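Local coordinates for accelerated-cell-death 11 (Arabidopsis thaliana, PDB 4NT1), which selectively transfers ceramide-1-phosphate and phytoceramide-1-phosphate between membranes as a cytoplasmic protein of the glycolipid transfer protein family, at residues A17-K20 / L21-V25. Numbering follows the deposited sequence.
Sequences AFKK and LAIIV
L21 leans back along its helix onto A17 and F18, one turn earlier. Its CB lies 3.7 Å from F18 O. With CG anti to its own carbonyl carbon (chi1 -69°), the side chain is swung toward the preceding turn, and CG comes within 3.7 Å of A17 O. From there CD1 carries on to CD1 of the F18 ring, 4.1 Å away, and meets that ring obliquely. In the backbone, L21 N gives its hydrogen to A17 O in a rather long bond of 3.3 Å. The next three steps repeat the i to i+4 pattern of an alpha-helix: A22 N bonds to F18 O, I23 N to K19 O and I24 N to K20 O, the last at 3.1 Å with an N-H...O angle of 158°. All belong to helix 10-25 of the all-helical GLTP fold, whose inner side packs on two other helices: L21 and F18 touch A40 and V44 of helix 34-51, and the F18 ring also makes an edge-to-face contact with Y183 of helix 173-199. I23, which is exposed, and I24, only partly so, bend back in the same manner as L21, and each sets its CG1 3.3 Å from the oxygen one turn before, K19 O and K20 O respectively. The CD1 of I23 further touches CG of K19 at 4.2 Å. K20 also runs back along the helix: its chain is extended up to a bend at chi4 (71°), which brings NZ to a weak hydrogen bond with A16 O.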
loop_
_atom_site.group_PDB
_atom_site.type_symbol
_atom_site.label_atom_id
_atom_site.label_comp_id
_atom_site.label_asym_id
_atom_site.label_seq_id
_atom_site.Cartn_x
_atom_site.Cartn_y
_atom_site.Cartn_z
ATOM N N ALA A 17 8.729 10.013 -0.995
ATOM C CA ALA A 17 9.225 8.850 -0.270
ATOM C C ALA A 17 9.312 7.642 -1.194
ATOM O O ALA A 17 10.284 6.881 -1.155
ATOM C CB ALA A 17 8.330 8.550 0.938
ATOM N N PHE A 18 8.300 7.463 -2.035
ATOM C CA PHE A 18 8.292 6.299 -2.910
ATOM C C PHE A 18 9.238 6.414 -4.101
ATOM O O PHE A 18 9.786 5.414 -4.558
ATOM C CB PHE A 18 6.859 5.911 -3.270
ATOM C CG PHE A 18 6.172 5.199 -2.141
ATOM C CD1 PHE A 18 6.244 3.813 -2.033
ATOM C CD2 PHE A 18 5.528 5.916 -1.143
ATOM C CE1 PHE A 18 5.659 3.150 -0.951
ATOM C CE2 PHE A 18 4.935 5.264 -0.066
ATOM C CZ PHE A 18 4.997 3.880 0.028
ATOM N N LYS A 19 9.447 7.638 -4.575
ATOM C CA LYS A 19 10.476 7.889 -5.566
ATOM C C LYS A 19 11.825 7.372 -5.064
ATOM O O LYS A 19 12.549 6.698 -5.790
ATOM C CB LYS A 19 10.550 9.387 -5.889
ATOM C CG LYS A 19 11.592 9.728 -6.946
ATOM C CD LYS A 19 11.602 11.214 -7.281
ATOM C CE LYS A 19 10.711 11.520 -8.469
ATOM N NZ LYS A 19 11.234 10.918 -9.727
ATOM N N LYS A 20 12.146 7.662 -3.801
ATOM C CA LYS A 20 13.411 7.219 -3.215
ATOM C C LYS A 20 13.527 5.696 -3.161
ATOM O O LYS A 20 14.588 5.142 -3.438
ATOM C CB LYS A 20 13.597 7.787 -1.806
ATOM C CG LYS A 20 13.856 9.283 -1.772
ATOM C CD LYS A 20 13.943 9.759 -0.331
ATOM C CE LYS A 20 14.114 11.268 -0.260
ATOM N NZ LYS A 20 12.866 11.975 -0.666
ATOM N N LEU A 21 12.437 5.028 -2.792
ATOM C CA LEU A 21 12.418 3.572 -2.747
ATOM C C LEU A 21 12.574 2.996 -4.153
ATOM O O LEU A 21 13.292 2.018 -4.333
ATOM C CB LEU A 21 11.144 3.056 -2.059
ATOM C CG LEU A 21 11.111 3.366 -0.555
ATOM C CD1 LEU A 21 9.731 3.041 0.076
ATOM C CD2 LEU A 21 12.227 2.610 0.157
ATOM N N ALA A 22 11.926 3.610 -5.146
ATOM C CA ALA A 22 12.056 3.131 -6.534
ATOM C C ALA A 22 13.504 3.257 -7.021
ATOM O O ALA A 22 14.045 2.359 -7.670
ATOM C CB ALA A 22 11.118 3.893 -7.452
ATOM N N ILE A 23 14.130 4.378 -6.694
ATOM C CA ILE A 23 15.547 4.577 -7.016
ATOM C C ILE A 23 16.426 3.482 -6.417
ATOM O O ILE A 23 17.322 2.964 -7.086
ATOM C CB ILE A 23 16.047 5.953 -6.548
ATOM C CG1 ILE A 23 15.378 7.058 -7.363
ATOM C CG2 ILE A 23 17.571 6.027 -6.635
ATOM C CD1 ILE A 23 15.598 8.464 -6.793
ATOM N N ILE A 24 16.172 3.133 -5.155
ATOM C CA ILE A 24 16.909 2.062 -4.493
ATOM C C ILE A 24 16.693 0.705 -5.173
ATOM O O ILE A 24 17.652 -0.023 -5.439
ATOM C CB ILE A 24 16.526 1.957 -2.997
ATOM C CG1 ILE A 24 17.022 3.192 -2.231
ATOM C CG2 ILE A 24 17.090 0.658 -2.388
ATOM C CD1 ILE A 24 16.394 3.333 -0.825
ATOM N N VAL A 25 15.444 0.355 -5.465
ATOM C CA VAL A 25 15.197 -0.953 -6.066
ATOM C C VAL A 25 15.748 -1.032 -7.479
ATOM O O VAL A 25 16.018 -2.120 -7.975
ATOM C CB VAL A 25 13.706 -1.363 -6.075
ATOM C CG1 VAL A 25 13.163 -1.468 -4.649
ATOM C CG2 VAL A 25 12.891 -0.417 -6.928
#